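Local coordinates for protein L-Ala-D/L-Glu Epimerase (Escherichia coli, PDB 1JPD) that is an epimerase of the enolase superfamily, combining an N-terminal capping domain with a C-terminal domain of the TIM-barrel type, at residues Y51-E56 with L208-D213; A59-Q64 with A87-N92; E162-I167 with L199-L204; A191-L196 with E217-P222. One frame throughout, in Å; residues are numbered along the deposited sequence.

Contact 1: Y51-E56 with L208-D213; sequences YPRYGE and LPAQDD
Arg53 reaches across to Ala210 and Gln211 with a single terminal nitrogen, NH2, and the two segments together bury just 73 Å². The side chain can span the distance because CG lies opposite the backbone N (chi1 -165°) and the chain stays extended as far as NE. NH2 then stands 4.0 Å from Ala210 CB. It also comes within 3.5 Å of Gln211 NE2, which sits at the guanidinium edge; both nitrogens are donors, and the amide plane is turned 76° from the guanidinium, so this is mere proximity. The charge is met elsewhere: NE forms a salt bridge with Glu182, whose other carboxylate oxygen accepts the Ala210 backbone N-H, so that one acid ties both segments. In contrast to this exposed fringe, segment 51-56 is compact within itself. Arg53 CB rests over one face of the Tyr51 ring, toward its rim, and Tyr51 N donates a nearly straight hydrogen bond (2.7 Å, 169°) to the anti lone pair of Glu56 OE1. On the far side, a type I turn from Pro209 to Asp212 presents Ala210. This joins an N-terminal-domain loop to the loop following barrel strand 203-205, the interface between capping domain and barrel mouth characteristic of the enolase superfamily.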
loop_
_atom_site.group_PDB
_atom_site.type_symbol
_atom_site.label_atom_id
_atom_site.label_comp_id
_atom_site.label_asym_id
_atom_site.label_seq_id
_atom_site.Cartn_x
_atom_site.Cartn_y
_atom_site.Cartn_z
ATOM N N TYR A 51 6.267 -7.391 7.108
ATOM C CA TYR A 51 7.187 -6.687 6.209
ATOM C C TYR A 51 8.637 -7.027 6.522
ATOM O O TYR A 51 9.217 -6.484 7.465
ATOM C CB TYR A 51 6.967 -5.165 6.336
ATOM C CG TYR A 51 7.410 -4.342 5.140
ATOM C CD1 TYR A 51 7.799 -4.951 3.948
ATOM C CD2 TYR A 51 7.405 -2.948 5.190
ATOM C CE1 TYR A 51 8.171 -4.191 2.836
ATOM C CE2 TYR A 51 7.775 -2.179 4.085
ATOM C CZ TYR A 51 8.154 -2.809 2.913
ATOM O OH TYR A 51 8.509 -2.070 1.809
ATOM N N PRO A 52 9.243 -7.930 5.732
ATOM C CA PRO A 52 10.639 -8.323 5.961
ATOM C C PRO A 52 11.564 -7.119 6.143
ATOM O O PRO A 52 12.293 -7.030 7.137
ATOM C CB PRO A 52 10.980 -9.140 4.712
ATOM C CG PRO A 52 9.669 -9.787 4.372
ATOM C CD PRO A 52 8.687 -8.633 4.559
ATOM N N ARG A 53 11.505 -6.184 5.196
ATOM C CA ARG A 53 12.359 -5.000 5.244
ATOM C C ARG A 53 12.292 -4.170 6.535
ATOM O O ARG A 53 13.082 -3.242 6.709
ATOM C CB ARG A 53 12.080 -4.088 4.041
ATOM C CG ARG A 53 13.167 -3.038 3.848
ATOM C CD ARG A 53 12.815 -2.047 2.766
ATOM N NE ARG A 53 13.789 -0.960 2.666
ATOM C CZ ARG A 53 14.346 -0.348 3.707
ATOM N NH1 ARG A 53 14.049 -0.716 4.946
ATOM N NH2 ARG A 53 15.173 0.665 3.510
ATOM N N TYR A 54 11.376 -4.501 7.441
ATOM C CA TYR A 54 11.249 -3.758 8.696
ATOM C C TYR A 54 11.418 -4.655 9.918
ATOM O O TYR A 54 11.015 -4.301 11.031
ATOM C CB TYR A 54 9.891 -3.057 8.778
ATOM C CG TYR A 54 9.717 -1.881 7.828
ATOM C CD1 TYR A 54 8.470 -1.263 7.667
ATOM C CD2 TYR A 54 10.797 -1.371 7.110
ATOM C CE1 TYR A 54 8.316 -0.173 6.813
ATOM C CE2 TYR A 54 10.649 -0.281 6.255
ATOM C CZ TYR A 54 9.411 0.313 6.112
ATOM O OH TYR A 54 9.273 1.408 5.281
ATOM N N GLY A 55 12.005 -5.828 9.701
ATOM C CA GLY A 55 12.257 -6.752 10.795
ATOM C C GLY A 55 11.063 -7.544 11.302
ATOM O O GLY A 55 10.916 -7.745 12.517
ATOM N N GLU A 56 10.213 -8.004 10.390
ATOM C CA GLU A 56 9.054 -8.786 10.786
ATOM C C GLU A 56 9.032 -10.078 9.981
ATOM O O GLU A 56 9.435 -10.123 8.823
ATOM C CB GLU A 56 7.769 -8.034 10.499
ATOM C CG GLU A 56 7.657 -6.655 11.099
ATOM C CD GLU A 56 6.345 -5.982 10.704
ATOM O OE1 GLU A 56 5.940 -6.113 9.520
ATOM O OE2 GLU A 56 5.732 -5.319 11.571
ATOM N N LEU A 208 15.601 7.155 -3.806
ATOM C CA LEU A 208 16.763 6.911 -2.948
ATOM C C LEU A 208 16.447 6.060 -1.716
ATOM O O LEU A 208 15.299 5.980 -1.280
ATOM C CB LEU A 208 17.377 8.244 -2.494
ATOM C CG LEU A 208 17.798 9.243 -3.578
ATOM C CD1 LEU A 208 18.416 10.465 -2.911
ATOM C CD2 LEU A 208 18.787 8.607 -4.529
ATOM N N PRO A 209 17.470 5.406 -1.145
ATOM C CA PRO A 209 17.292 4.563 0.041
ATOM C C PRO A 209 16.704 5.372 1.192
ATOM O O PRO A 209 17.087 6.521 1.394
ATOM C CB PRO A 209 18.713 4.094 0.337
ATOM C CG PRO A 209 19.327 4.009 -1.027
ATOM C CD PRO A 209 18.847 5.291 -1.661
ATOM N N ALA A 210 15.786 4.775 1.947
ATOM C CA ALA A 210 15.158 5.462 3.072
ATOM C C ALA A 210 16.158 6.015 4.083
ATOM O O ALA A 210 15.878 7.002 4.765
ATOM C CB ALA A 210 14.194 4.529 3.785
ATOM N N GLN A 211 17.319 5.381 4.189
ATOM C CA GLN A 211 18.308 5.827 5.152
ATOM C C GLN A 211 19.398 6.701 4.544
ATOM O O GLN A 211 20.458 6.883 5.138
ATOM C CB GLN A 211 18.926 4.624 5.876
ATOM C CG GLN A 211 19.834 3.736 5.025
ATOM C CD GLN A 211 19.085 2.759 4.115
ATOM O OE1 GLN A 211 19.691 1.848 3.550
ATOM N NE2 GLN A 211 17.777 2.946 3.972
ATOM N N ASP A 212 19.131 7.248 3.364
ATOM C CA ASP A 212 20.086 8.128 2.694
ATOM C C ASP A 212 19.411 8.872 1.545
ATOM O O ASP A 212 19.820 8.766 0.389
ATOM C CB ASP A 212 21.292 7.325 2.194
ATOM C CG ASP A 212 22.584 7.706 2.910
ATOM O OD1 ASP A 212 23.503 6.859 3.004
ATOM O OD2 ASP A 212 22.688 8.862 3.374
ATOM N N ASP A 213 18.380 9.639 1.887
ATOM C CA ASP A 213 17.615 10.395 0.902
ATOM C C ASP A 213 17.727 11.918 1.073
ATOM O O ASP A 213 16.844 12.669 0.644
ATOM C CB ASP A 213 16.133 9.974 0.961
ATOM C CG ASP A 213 15.471 10.312 2.298
ATOM O OD1 ASP A 213 14.235 10.148 2.421
ATOM O OD2 ASP A 213 16.183 10.740 3.232
#

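Contact 2: A59-Q64 with A87-N92; sequences ASVMAQ and AGAARN
Val61 and Gln64, one turn apart on helix 58-66, close around Ala90 in a helix-helix contact of the N-terminal domain, where small alanines let the backbones come near: the CA atoms of Val61 and Ala90 are 5.0 Å apart. The valine divides its methyls between two alanines. With chi1 at -180°, CG1 lies opposite the backbone N and meets Ala90 CB at 3.5 Å, while CG2, beside that nitrogen, faces Ala89 CB at 3.9 Å. Gln64 comes at the Ala90 methyl from another side. Its CB touches Ala90 CB at 3.5 Å; the chain then runs extended beyond CG, yet chi1 of -61° keeps the amide near enough for CD to lie 3.8 Å from the same methyl carbon. The aliphatic start and the amide end of the glutamine therefore both pack on one alanine. Val61 also touches Cys48 of strand 42-48, as does Ala89, so the helix pair is seated on the antiparallel sheet of this domain. Gly88 is the N-cap of helix 89-104, and the N-H groups of its first turn need acceptors from outside the helix. Glu56 supplies one for Ala89 N. For Ala90 N it is a water, 3.0 Å away, which also accepts a weak bond of 2.8 Å from Gln64 NE2.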
loop_
_atom_site.group_PDB
_atom_site.type_symbol
_atom_site.label_atom_id
_atom_site.label_comp_id
_atom_site.label_asym_id
_atom_site.label_seq_id
_atom_site.Cartn_x
_atom_site.Cartn_y
_atom_site.Cartn_z
ATOM N N ALA A 59 6.458 -15.430 12.365
ATOM C CA ALA A 59 6.664 -15.791 13.770
ATOM C C ALA A 59 6.699 -14.538 14.640
ATOM O O ALA A 59 6.051 -14.464 15.693
ATOM C CB ALA A 59 7.967 -16.561 13.921
ATOM N N SER A 60 7.466 -13.555 14.177
ATOM C CA SER A 60 7.632 -12.282 14.867
ATOM C C SER A 60 6.311 -11.544 15.104
ATOM O O SER A 60 6.055 -11.026 16.196
ATOM C CB SER A 60 8.570 -11.394 14.054
ATOM O OG SER A 60 8.826 -10.190 14.741
ATOM N N VAL A 61 5.476 -11.495 14.070
ATOM C CA VAL A 61 4.191 -10.823 14.154
ATOM C C VAL A 61 3.170 -11.621 14.962
ATOM O O VAL A 61 2.354 -11.042 15.682
ATOM C CB VAL A 61 3.630 -10.550 12.749
ATOM C CG1 VAL A 61 2.294 -9.839 12.854
ATOM C CG2 VAL A 61 4.623 -9.714 11.953
ATOM N N MET A 62 3.202 -12.946 14.847
ATOM C CA MET A 62 2.262 -13.764 15.603
ATOM C C MET A 62 2.555 -13.604 17.087
ATOM O O MET A 62 1.639 -13.518 17.906
ATOM C CB MET A 62 2.357 -15.233 15.186
ATOM C CG MET A 62 1.801 -15.484 13.801
ATOM S SD MET A 62 1.813 -17.214 13.354
ATOM C CE MET A 62 0.373 -17.777 14.269
ATOM N N ALA A 63 3.836 -13.542 17.430
ATOM C CA ALA A 63 4.225 -13.359 18.820
ATOM C C ALA A 63 3.656 -12.047 19.365
ATOM O O ALA A 63 3.128 -12.010 20.480
ATOM C CB ALA A 63 5.743 -13.371 18.943
ATOM N N GLN A 64 3.752 -10.970 18.585
ATOM C CA GLN A 64 3.236 -9.675 19.031
ATOM C C GLN A 64 1.736 -9.725 19.258
ATOM O O GLN A 64 1.229 -9.128 20.208
ATOM C CB GLN A 64 3.534 -8.572 18.013
ATOM C CG GLN A 64 5.000 -8.313 17.739
ATOM C CD GLN A 64 5.197 -7.139 16.799
ATOM O OE1 GLN A 64 4.890 -5.994 17.140
ATOM N NE2 GLN A 64 5.701 -7.416 15.606
ATOM N N ALA A 87 3.447 0.553 15.518
ATOM C CA ALA A 87 2.954 0.428 14.154
ATOM C C ALA A 87 3.703 -0.723 13.484
ATOM O O ALA A 87 4.918 -0.837 13.624
ATOM C CB ALA A 87 3.183 1.718 13.394
ATOM N N GLY A 88 2.972 -1.574 12.769
ATOM C CA GLY A 88 3.582 -2.712 12.100
ATOM C C GLY A 88 2.513 -3.710 11.692
ATOM O O GLY A 88 1.332 -3.488 11.954
ATOM N N ALA A 89 2.909 -4.814 11.065
ATOM C CA ALA A 89 1.938 -5.817 10.619
ATOM C C ALA A 89 1.027 -6.358 11.721
ATOM O O ALA A 89 -0.165 -6.566 11.495
ATOM C CB ALA A 89 2.655 -6.975 9.936
ATOM N N ALA A 90 1.590 -6.602 12.901
ATOM C CA ALA A 90 0.804 -7.132 14.010
ATOM C C ALA A 90 -0.352 -6.202 14.339
ATOM O O ALA A 90 -1.516 -6.613 14.316
ATOM C CB ALA A 90 1.687 -7.341 15.249
ATOM N N ARG A 91 -0.048 -4.946 14.637
ATOM C CA ARG A 91 -1.121 -4.027 14.968
ATOM C C ARG A 91 -2.110 -3.893 13.816
ATOM O O ARG A 91 -3.303 -3.696 14.042
ATOM C CB ARG A 91 -0.582 -2.648 15.349
ATOM C CG ARG A 91 -1.643 -1.767 16.000
ATOM C CD ARG A 91 -1.075 -0.466 16.534
ATOM N NE ARG A 91 -0.826 0.520 15.484
ATOM C CZ ARG A 91 -0.286 1.716 15.699
ATOM N NH1 ARG A 91 0.065 2.073 16.929
ATOM N NH2 ARG A 91 -0.105 2.556 14.686
ATOM N N ASN A 92 -1.623 -4.014 12.583
ATOM C CA ASN A 92 -2.494 -3.895 11.421
ATOM C C ASN A 92 -3.577 -4.970 11.418
ATOM O O ASN A 92 -4.757 -4.668 11.197
ATOM C CB ASN A 92 -1.680 -3.965 10.129
ATOM C CG ASN A 92 -2.527 -3.704 8.895
ATOM O OD1 ASN A 92 -3.451 -2.878 8.923
ATOM N ND2 ASN A 92 -2.211 -4.393 7.799
HETATM O O HOH W 1 4.356 -5.760 13.836
#

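Contact 3: E162-I167 with L199-L204; sequences ERMVAI and LGVAML
A Schellman motif ending helix 189-198 turns the chain so that Leu199 and Val201 face Met164 and Val165 of helix 160-170. Its evidence is the bond from Val201 N to Leu196 O, the companion bond from Gly200 N to Ala197 O, and the positive phi of Gly200 (72°). Leu199, on the near side of that turn, supplies the larger share of the contact. Its CD1 methyl enters alongside the helix backbone and lies 3.6 Å from Met164 CB, 3.5 Å from Met164 O and 3.8 Å from Val165 N. Val165 CG2 flanks the same methyl at 4.1 Å, although the valine CB itself points away from the facing segment and the two side chains cross at about a right angle. The surroundings are those of a beta/alpha barrel: residues 199-204 lead from a helix into strand 203-205, which runs parallel to strand 175-179, and Met164 also packs on Val178 of that neighbouring strand. Deeper in, Met164 departs from an extended shape. Bends at chi2 (-51°) and chi3 (-69°) fold its end round so that CE meets Val201 CG2 at 3.6 Å, again with the side chains crossing at about a right angle. Leu196 of helix 189-198 touches both Met164 and Val201, closing this apolar cluster between helices and sheet. On the polar side, the carbonyl oxygen of Leu199 accepts a hydrogen bond from Arg168 NE, a second tie between helix 160-170 and the turn.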
loop_
_atom_site.group_PDB
_atom_site.type_symbol
_atom_site.label_atom_id
_atom_site.label_comp_id
_atom_site.label_asym_id
_atom_site.label_seq_id
_atom_site.Cartn_x
_atom_site.Cartn_y
_atom_site.Cartn_z
ATOM N N GLU A 162 16.272 5.677 -22.331
ATOM C CA GLU A 162 15.613 4.954 -23.407
ATOM C C GLU A 162 14.339 4.239 -22.952
ATOM O O GLU A 162 13.319 4.307 -23.638
ATOM C CB GLU A 162 16.555 3.968 -24.100
ATOM C CG GLU A 162 15.992 3.532 -25.448
ATOM C CD GLU A 162 16.986 2.805 -26.325
ATOM O OE1 GLU A 162 18.173 2.713 -25.944
ATOM O OE2 GLU A 162 16.574 2.333 -27.408
ATOM N N ARG A 163 14.380 3.573 -21.802
ATOM C CA ARG A 163 13.196 2.878 -21.297
ATOM C C ARG A 163 11.988 3.816 -21.205
ATOM O O ARG A 163 10.936 3.542 -21.790
ATOM C CB ARG A 163 13.471 2.256 -19.917
ATOM C CG ARG A 163 14.317 1.000 -19.964
ATOM C CD ARG A 163 14.767 0.535 -18.584
ATOM N NE ARG A 163 15.391 -0.788 -18.658
ATOM C CZ ARG A 163 16.007 -1.399 -17.650
ATOM N NH1 ARG A 163 16.102 -0.815 -16.459
ATOM N NH2 ARG A 163 16.517 -2.610 -17.834
ATOM N N MET A 164 12.140 4.920 -20.479
ATOM C CA MET A 164 11.051 5.879 -20.320
ATOM C C MET A 164 10.637 6.505 -21.646
ATOM O O MET A 164 9.452 6.775 -21.865
ATOM C CB MET A 164 11.433 6.969 -19.315
ATOM C CG MET A 164 11.531 6.455 -17.896
ATOM S SD MET A 164 10.045 5.535 -17.460
ATOM C CE MET A 164 8.787 6.854 -17.388
ATOM N N VAL A 165 11.593 6.730 -22.541
ATOM C CA VAL A 165 11.235 7.310 -23.826
ATOM C C VAL A 165 10.408 6.313 -24.643
ATOM O O VAL A 165 9.320 6.662 -25.116
ATOM C CB VAL A 165 12.485 7.767 -24.621
ATOM C CG1 VAL A 165 12.138 7.992 -26.098
ATOM C CG2 VAL A 165 13.011 9.064 -24.028
ATOM N N ALA A 166 10.897 5.079 -24.793
ATOM C CA ALA A 166 10.165 4.066 -25.556
ATOM C C ALA A 166 8.765 3.816 -24.984
ATOM O O ALA A 166 7.817 3.622 -25.741
ATOM C CB ALA A 166 10.951 2.763 -25.603
ATOM N N ILE A 167 8.635 3.823 -23.658
ATOM C CA ILE A 167 7.336 3.614 -23.009
ATOM C C ILE A 167 6.352 4.762 -23.297
ATOM O O ILE A 167 5.228 4.521 -23.761
ATOM C CB ILE A 167 7.501 3.433 -21.470
ATOM C CG1 ILE A 167 8.153 2.077 -21.184
ATOM C CG2 ILE A 167 6.156 3.528 -20.765
ATOM C CD1 ILE A 167 8.606 1.890 -19.740
ATOM N N LEU A 199 8.763 13.916 -20.086
ATOM C CA LEU A 199 7.892 12.863 -20.605
ATOM C C LEU A 199 6.511 12.844 -19.958
ATOM O O LEU A 199 5.701 11.933 -20.198
ATOM C CB LEU A 199 8.565 11.501 -20.427
ATOM C CG LEU A 199 9.880 11.357 -21.203
ATOM C CD1 LEU A 199 10.493 9.982 -20.976
ATOM C CD2 LEU A 199 9.608 11.581 -22.686
ATOM N N GLY A 200 6.247 13.850 -19.133
ATOM C CA GLY A 200 4.960 13.946 -18.473
ATOM C C GLY A 200 4.714 12.935 -17.367
ATOM O O GLY A 200 3.559 12.643 -17.057
ATOM N N VAL A 201 5.779 12.394 -16.773
ATOM C CA VAL A 201 5.620 11.431 -15.690
ATOM C C VAL A 201 4.940 12.149 -14.525
ATOM O O VAL A 201 5.443 13.155 -14.029
ATOM C CB VAL A 201 6.982 10.868 -15.224
ATOM C CG1 VAL A 201 6.787 9.976 -14.004
ATOM C CG2 VAL A 201 7.631 10.081 -16.357
ATOM N N ALA A 202 3.798 11.630 -14.097
ATOM C CA ALA A 202 3.040 12.236 -13.010
ATOM C C ALA A 202 3.724 12.191 -11.650
ATOM O O ALA A 202 3.574 13.119 -10.850
ATOM C CB ALA A 202 1.667 11.581 -12.910
ATOM N N MET A 203 4.475 11.125 -11.380
ATOM C CA MET A 203 5.132 10.999 -10.087
ATOM C C MET A 203 6.283 9.992 -10.063
ATOM O O MET A 203 6.259 8.992 -10.774
ATOM C CB MET A 203 4.072 10.633 -9.041
ATOM C CG MET A 203 4.596 10.327 -7.655
ATOM S SD MET A 203 5.184 8.616 -7.508
ATOM C CE MET A 203 3.617 7.736 -7.184
ATOM N N LEU A 204 7.294 10.287 -9.251
ATOM C CA LEU A 204 8.464 9.428 -9.077
ATOM C C LEU A 204 8.450 8.931 -7.628
ATOM O O LEU A 204 8.399 9.729 -6.687
ATOM C CB LEU A 204 9.747 10.214 -9.333
ATOM C CG LEU A 204 11.044 9.508 -8.924
ATOM C CD1 LEU A 204 11.250 8.237 -9.763
ATOM C CD2 LEU A 204 12.208 10.471 -9.102
#

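Contact 4: A191-L196 with E217-P222; sequences ARCQLL and ENFIHP
A sulfur-aromatic contact between Cys193 and Phe219 distinguishes this join of helix 189-198 to the loop before strand 225-227. The SG atom is 5.0 Å from the ring centroid and 69° off the ring normal, an oblique approach. SG lies nearly equidistant from two bonded ring carbons of Phe219, 3.9 Å from CZ and 4.0 Å from CE1. The ring is placed by a chi1 of 71°, which sets CG in the crowded position between the backbone N and the carbonyl carbon. Within the loop, Pro222 CD lies in plane at the ring's edge, and His221 NE2 sits above one face, offset toward the rim. Pro222 itself is the nearest residue to the helix backbone, its CA 5.7 Å from that of Gln194. Its ring packs beside Cys193 CB, but the modelled separation there is too short to be trusted. Gln194 bends at chi2 (56°), which brings OE1 to 3.5 Å from Pro222 CB. Leu204 of strand 203-205 and Leu223 also touch Cys193, placing its thiol on the inner side of the helix in the barrel-type domain. Carbon and sulfur make most of the close approaches, and the one polar atom among them, Gln194 OE1, meets a carbon, consistent with cohesion chiefly by dispersion, with water excluded mainly on the buried Cys193 side.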
loop_
_atom_site.group_PDB
_atom_site.type_symbol
_atom_site.label_atom_id
_atom_site.label_comp_id
_atom_site.label_asym_id
_atom_site.label_seq_id
_atom_site.Cartn_x
_atom_site.Cartn_y
_atom_site.Cartn_z
ATOM N N ALA A 191 18.788 15.608 -13.026
ATOM C CA ALA A 191 18.643 15.480 -14.467
ATOM C C ALA A 191 17.617 14.391 -14.830
ATOM O O ALA A 191 16.856 14.530 -15.799
ATOM C CB ALA A 191 19.996 15.166 -15.077
ATOM N N ARG A 192 17.618 13.310 -14.043
ATOM C CA ARG A 192 16.698 12.198 -14.255
ATOM C C ARG A 192 15.287 12.624 -13.996
ATOM O O ARG A 192 14.412 12.343 -14.811
ATOM C CB ARG A 192 17.013 10.990 -13.373
ATOM C CG ARG A 192 18.145 10.168 -13.917
ATOM C CD ARG A 192 18.429 8.993 -13.009
ATOM N NE ARG A 192 19.477 8.123 -13.530
ATOM C CZ ARG A 192 19.799 6.939 -13.009
ATOM N NH1 ARG A 192 19.154 6.471 -11.944
ATOM N NH2 ARG A 192 20.764 6.215 -13.561
ATOM N N CYS A 193 15.056 13.292 -12.869
ATOM C CA CYS A 193 13.708 13.753 -12.572
ATOM C C CYS A 193 13.288 14.678 -13.701
ATOM O O CYS A 193 12.134 14.666 -14.126
ATOM C CB CYS A 193 13.647 14.502 -11.238
ATOM S SG CYS A 193 13.997 13.499 -9.785
ATOM N N GLN A 194 14.239 15.457 -14.211
ATOM C CA GLN A 194 13.943 16.389 -15.293
ATOM C C GLN A 194 13.480 15.663 -16.548
ATOM O O GLN A 194 12.589 16.137 -17.247
ATOM C CB GLN A 194 15.157 17.259 -15.616
ATOM C CG GLN A 194 14.778 18.483 -16.438
ATOM C CD GLN A 194 13.706 19.316 -15.749
ATOM O OE1 GLN A 194 13.923 19.841 -14.651
ATOM N NE2 GLN A 194 12.540 19.432 -16.385
ATOM N N LEU A 195 14.085 14.515 -16.835
ATOM C CA LEU A 195 13.685 13.723 -17.991
ATOM C C LEU A 195 12.278 13.165 -17.781
ATOM O O LEU A 195 11.475 13.149 -18.705
ATOM C CB LEU A 195 14.643 12.559 -18.209
ATOM C CG LEU A 195 14.129 11.602 -19.281
ATOM C CD1 LEU A 195 13.985 12.362 -20.598
ATOM C CD2 LEU A 195 15.077 10.432 -19.439
ATOM N N LEU A 196 11.986 12.694 -16.570
ATOM C CA LEU A 196 10.662 12.161 -16.285
ATOM C C LEU A 196 9.638 13.260 -16.506
ATOM O O LEU A 196 8.532 13.005 -16.999
ATOM C CB LEU A 196 10.575 11.634 -14.846
ATOM C CG LEU A 196 11.491 10.439 -14.558
ATOM C CD1 LEU A 196 11.215 9.898 -13.153
ATOM C CD2 LEU A 196 11.253 9.356 -15.609
ATOM N N GLU A 217 16.723 17.270 -1.030
ATOM C CA GLU A 217 16.501 18.651 -0.605
ATOM C C GLU A 217 17.387 19.619 -1.378
ATOM O O GLU A 217 17.235 20.837 -1.269
ATOM C CB GLU A 217 16.801 18.805 0.885
ATOM C CG GLU A 217 15.838 18.082 1.789
ATOM C CD GLU A 217 16.166 18.276 3.250
ATOM O OE1 GLU A 217 17.349 18.096 3.613
ATOM O OE2 GLU A 217 15.240 18.598 4.031
ATOM N N ASN A 218 18.302 19.058 -2.164
ATOM C CA ASN A 218 19.256 19.834 -2.940
ATOM C C ASN A 218 18.828 20.263 -4.340
ATOM O O ASN A 218 19.669 20.674 -5.136
ATOM C CB ASN A 218 20.571 19.060 -3.052
ATOM C CG ASN A 218 21.093 18.595 -1.706
ATOM O OD1 ASN A 218 20.897 19.260 -0.686
ATOM N ND2 ASN A 218 21.780 17.454 -1.700
ATOM N N PHE A 219 17.546 20.166 -4.664
ATOM C CA PHE A 219 17.101 20.585 -5.989
ATOM C C PHE A 219 15.591 20.729 -6.058
ATOM O O PHE A 219 14.860 20.012 -5.377
ATOM C CB PHE A 219 17.614 19.609 -7.067
ATOM C CG PHE A 219 16.948 18.255 -7.059
ATOM C CD1 PHE A 219 15.755 18.045 -7.756
ATOM C CD2 PHE A 219 17.528 17.177 -6.381
ATOM C CE1 PHE A 219 15.146 16.781 -7.780
ATOM C CE2 PHE A 219 16.929 15.909 -6.399
ATOM C CZ PHE A 219 15.736 15.711 -7.102
ATOM N N ILE A 220 15.121 21.680 -6.859
ATOM C CA ILE A 220 13.686 21.892 -6.999
ATOM C C ILE A 220 13.124 20.737 -7.825
ATOM O O ILE A 220 13.467 20.568 -8.999
ATOM C CB ILE A 220 13.387 23.241 -7.694
ATOM C CG1 ILE A 220 14.047 24.377 -6.906
ATOM C CG2 ILE A 220 11.880 23.470 -7.768
ATOM C CD1 ILE A 220 14.033 25.720 -7.615
ATOM N N HIS A 221 12.267 19.941 -7.200
ATOM C CA HIS A 221 11.670 18.782 -7.854
ATOM C C HIS A 221 10.850 19.140 -9.084
ATOM O O HIS A 221 9.910 19.925 -9.007
ATOM C CB HIS A 221 10.795 18.014 -6.852
ATOM C CG HIS A 221 11.545 17.512 -5.656
ATOM N ND1 HIS A 221 10.928 16.877 -4.602
ATOM C CD2 HIS A 221 12.864 17.557 -5.348
ATOM C CE1 HIS A 221 11.833 16.553 -3.696
ATOM N NE2 HIS A 221 13.016 16.953 -4.125
ATOM N N PRO A 222 11.208 18.571 -10.244
ATOM C CA PRO A 222 10.489 18.829 -11.495
ATOM C C PRO A 222 9.153 18.085 -11.570
ATOM O O PRO A 222 8.307 18.400 -12.407
ATOM C CB PRO A 222 11.484 18.377 -12.566
ATOM C CG PRO A 222 12.232 17.293 -11.894
ATOM C CD PRO A 222 12.473 17.867 -10.514
#

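Contacts 1 and 2 meet through Glu56, whose OE2 bonds to Ala89 N, although their centres are 17 Å apart. Contacts 3 and 4 have centres 13 Å apart: contact 4 uses helix 189-198, contact 3 the turn and strand 203-205 that follow it, and Val201 N bonds to Leu196 O between them. Contact 2 lies in the N-terminal domain, across the chain's centre from contacts 3 and 4 in the barrel-type domain; its centre is about 38 Å from that of contact 3. Contact 1 joins the domains, bringing together segments about 150 residues apart. Contacts 2 and 3 nest inside its loop; contact 4 alternates with contacts 1 and 3, and contact 2 closes before contacts 3 and 4 open.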